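PDB 4ZK3: serpin B3 from Homo sapiens, which probably inhibits proteases as a member of the serpin family and, as the Pso p27 form linked to psoriasis, forms large aggregates. Local coordinates for residues A[9-13]-A[261-267]. Residues are numbered along the deposited sequence.
Sequences TKFMF and LTAEKLM
Helix 4-19, the N-terminal helix of the serpin fold, meets the start of helix 263-269 and the two residues leading into it; the axes of segments 9-13 and 263-267 approach to 10.0 Å and cross at 118°. F13 (chi1 m) packs on L261-A263 and L266, K10 on A263, and T9 on A263, L266 and M267. L261 has just left the preceding helix (phi/psi -84/99): its carbonyl O lies 3.6 Å from F13 CE1 and its CD1 3.8 Å from the same ring atom. T262 turns its CB away and caps the new helix, with K265 N donating to T262 OG1 at 3.0 Å; its backbone meets the phenyl, T262 C lying over one ring face, 3.7 Å from F13 CE2. In register, A263 pairs with K10 (CA-CA 5.5 Å) and T262 with F13 (CA-CA 6.8 Å); the small A263 CB lies 3.8 Å from both T9 CG2 and K10 CG and 3.9 Å from F13 CD2. One turn on, L266 (chi1 t, chi2 p) brings CD2 to the ring edge, 3.5 Å from F13 CZ, and also within 4.0 Å of M12 CE. M267, chi1 m and otherwise extended, reaches back so that its CE lies 3.8 Å from T9 CB. Strand 380-387 also packs here, I381 touching M12 and L266, and Y384 touching M12 and L261. The T262 cap and the T9 OG1 to S5 O hydrogen bond each stay on their own side; what joins the two segments is van der Waals and apolar contact around a buried phenyl ring.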
ATOM      1  N   THR A   9      -1.160  -2.300  10.063  1.00 23.17           N
ATOM      2  CA  THR A   9      -1.362  -0.869  10.273  1.00 25.03           C
ATOM      3  C   THR A   9      -0.188  -0.196  10.983  1.00 25.18           C
ATOM      4  O   THR A   9       0.187   0.935  10.652  1.00 23.08           O
ATOM      5  CB  THR A   9      -2.689  -0.609  11.005  1.00 26.24           C
ATOM      6  OG1 THR A   9      -3.773  -1.086  10.199  1.00 25.69           O
ATOM      7  CG2 THR A   9      -2.907   0.900  11.213  1.00 24.93           C
ATOM      8  N   LYS A  10       0.443  -0.885  11.921  1.00 24.80           N
ATOM      9  CA  LYS A  10       1.645  -0.312  12.573  1.00 24.89           C
ATOM     10  C   LYS A  10       2.821  -0.165  11.640  1.00 24.20           C
ATOM     11  O   LYS A  10       3.502   0.877  11.601  1.00 23.64           O
ATOM     12  CB  LYS A  10       2.050  -1.182  13.772  1.00 28.70           C
ATOM     13  CG  LYS A  10       1.013  -1.199  14.910  1.00 34.36           C
ATOM     14  CD  LYS A  10       1.414  -2.182  16.005  1.00 39.68           C
ATOM     15  CE  LYS A  10       0.421  -2.201  17.144  1.00 45.83           C
ATOM     16  NZ  LYS A  10       0.463  -0.909  17.896  1.00 50.87           N
ATOM     17  N   PHE A  11       3.060  -1.208  10.865  1.00 23.27           N
ATOM     18  CA  PHE A  11       4.072  -1.175   9.808  1.00 23.36           C
ATOM     19  C   PHE A  11       3.791  -0.058   8.829  1.00 23.11           C
ATOM     20  O   PHE A  11       4.717   0.693   8.463  1.00 24.82           O
ATOM     21  CB  PHE A  11       4.114  -2.548   9.104  1.00 23.01           C
ATOM     22  CG  PHE A  11       5.070  -2.630   7.980  1.00 22.80           C
ATOM     23  CD1 PHE A  11       6.384  -2.316   8.140  1.00 22.85           C
ATOM     24  CD2 PHE A  11       4.643  -3.109   6.713  1.00 24.56           C
ATOM     25  CE1 PHE A  11       7.296  -2.436   7.093  1.00 24.57           C
ATOM     26  CE2 PHE A  11       5.530  -3.200   5.661  1.00 22.85           C
ATOM     27  CZ  PHE A  11       6.873  -2.863   5.840  1.00 23.18           C
ATOM     28  N   MET A  12       2.523   0.109   8.462  1.00 21.75           N
ATOM     29  CA  MET A  12       2.086   1.243   7.619  1.00 21.30           C
ATOM     30  C   MET A  12       2.521   2.613   8.198  1.00 24.23           C
ATOM     31  O   MET A  12       3.090   3.437   7.478  1.00 23.96           O
ATOM     32  CB  MET A  12       0.549   1.212   7.386  1.00 19.70           C
ATOM     33  CG  MET A  12      -0.054   2.382   6.551  1.00 18.64           C
ATOM     34  SD  MET A  12      -1.835   2.346   6.680  1.00 21.98           S
ATOM     35  CE  MET A  12      -1.998   3.371   8.149  1.00 21.39           C
ATOM     36  N   PHE A  13       2.310   2.860   9.491  1.00 28.74           N
ATOM     37  CA  PHE A  13       2.783   4.130  10.068  1.00 28.18           C
ATOM     38  C   PHE A  13       4.307   4.226  10.167  1.00 26.98           C
ATOM     39  O   PHE A  13       4.876   5.336   9.977  1.00 27.00           O
ATOM     40  CB  PHE A  13       2.125   4.408  11.400  1.00 31.14           C
ATOM     41  CG  PHE A  13       0.714   4.872  11.262  1.00 29.65           C
ATOM     42  CD1 PHE A  13       0.455   6.109  10.706  1.00 32.56           C
ATOM     43  CD2 PHE A  13      -0.359   4.050  11.619  1.00 28.29           C
ATOM     44  CE1 PHE A  13      -0.852   6.557  10.557  1.00 31.54           C
ATOM     45  CE2 PHE A  13      -1.666   4.477  11.464  1.00 29.00           C
ATOM     46  CZ  PHE A  13      -1.919   5.736  10.927  1.00 31.35           C
ATOM     47  N   LEU A 261      -1.031  10.951  14.796  1.00 35.66           N
ATOM     48  CA  LEU A 261      -1.794   9.824  14.248  1.00 36.58           C
ATOM     49  C   LEU A 261      -0.904   8.597  14.304  1.00 36.81           C
ATOM     50  O   LEU A 261      -0.005   8.433  13.469  1.00 44.05           O
ATOM     51  CB  LEU A 261      -2.200  10.122  12.807  1.00 36.21           C
ATOM     52  CG  LEU A 261      -3.562   9.728  12.278  1.00 39.97           C
ATOM     53  CD1 LEU A 261      -3.384   9.344  10.801  1.00 37.13           C
ATOM     54  CD2 LEU A 261      -4.295   8.635  13.042  1.00 40.62           C
ATOM     55  N   THR A 262      -1.128   7.785  15.327  1.00 32.64           N
ATOM     56  CA  THR A 262      -0.542   6.446  15.482  1.00 31.62           C
ATOM     57  C   THR A 262      -1.588   5.391  15.082  1.00 29.98           C
ATOM     58  O   THR A 262      -2.763   5.731  14.877  1.00 30.26           O
ATOM     59  CB  THR A 262      -0.283   6.202  16.983  1.00 32.55           C
ATOM     60  OG1 THR A 262      -1.559   6.232  17.648  1.00 26.46           O
ATOM     61  CG2 THR A 262       0.617   7.262  17.551  1.00 33.22           C
ATOM     62  N   ALA A 263      -1.186   4.116  15.019  1.00 31.03           N
ATOM     63  CA  ALA A 263      -2.118   3.060  14.650  1.00 31.86           C
ATOM     64  C   ALA A 263      -3.264   3.007  15.666  1.00 32.29           C
ATOM     65  O   ALA A 263      -4.437   2.892  15.319  1.00 31.28           O
ATOM     66  CB  ALA A 263      -1.400   1.711  14.579  1.00 36.92           C
ATOM     67  N   GLU A 264      -2.910   3.101  16.949  1.00 32.92           N
ATOM     68  CA  GLU A 264      -3.882   3.039  18.038  1.00 35.20           C
ATOM     69  C   GLU A 264      -4.914   4.162  17.899  1.00 32.17           C
ATOM     70  O   GLU A 264      -6.091   3.907  17.906  1.00 37.34           O
ATOM     71  CB  GLU A 264      -3.080   3.127  19.348  1.00 39.91           C
ATOM     72  CG  GLU A 264      -3.814   3.027  20.661  1.00 45.92           C
ATOM     73  CD  GLU A 264      -2.800   3.112  21.805  1.00 46.64           C
ATOM     74  OE1 GLU A 264      -2.102   4.134  21.829  1.00 39.84           O
ATOM     75  OE2 GLU A 264      -2.642   2.154  22.609  1.00 50.08           O
ATOM     76  N   LYS A 265      -4.462   5.391  17.652  1.00 32.01           N
ATOM     77  CA  LYS A 265      -5.346   6.541  17.456  1.00 35.25           C
ATOM     78  C   LYS A 265      -6.211   6.429  16.193  1.00 36.68           C
ATOM     79  O   LYS A 265      -7.420   6.731  16.223  1.00 35.49           O
ATOM     80  CB  LYS A 265      -4.531   7.847  17.347  1.00 41.06           C
ATOM     81  CG  LYS A 265      -3.698   8.228  18.581  1.00 48.09           C
ATOM     82  CD  LYS A 265      -4.526   9.050  19.549  1.00 56.65           C
ATOM     83  CE  LYS A 265      -4.243   8.680  21.005  1.00 66.57           C
ATOM     84  NZ  LYS A 265      -5.213   9.296  21.960  1.00 66.39           N
ATOM     85  N   LEU A 266      -5.602   6.004  15.078  1.00 32.38           N
ATOM     86  CA  LEU A 266      -6.379   5.754  13.853  1.00 32.73           C
ATOM     87  C   LEU A 266      -7.537   4.813  14.089  1.00 34.25           C
ATOM     88  O   LEU A 266      -8.672   5.035  13.633  1.00 30.74           O
ATOM     89  CB  LEU A 266      -5.493   5.138  12.780  1.00 36.12           C
ATOM     90  CG  LEU A 266      -6.076   5.068  11.348  1.00 38.78           C
ATOM     91  CD1 LEU A 266      -6.457   6.463  10.892  1.00 42.22           C
ATOM     92  CD2 LEU A 266      -5.116   4.509  10.311  1.00 40.05           C
ATOM     93  N   MET A 267      -7.245   3.735  14.804  1.00 35.07           N
ATOM     94  CA  MET A 267      -8.254   2.722  15.050  1.00 40.06           C
ATOM     95  C   MET A 267      -9.387   3.269  15.870  1.00 40.79           C
ATOM     96  O   MET A 267     -10.534   2.953  15.620  1.00 40.21           O
ATOM     97  CB  MET A 267      -7.641   1.471  15.681  1.00 45.47           C
ATOM     98  CG  MET A 267      -6.692   0.778  14.698  1.00 52.73           C
ATOM     99  SD  MET A 267      -5.937  -0.739  15.296  1.00 59.44           S
ATOM    100  CE  MET A 267      -4.383  -0.800  14.382  1.00 48.89           C
TER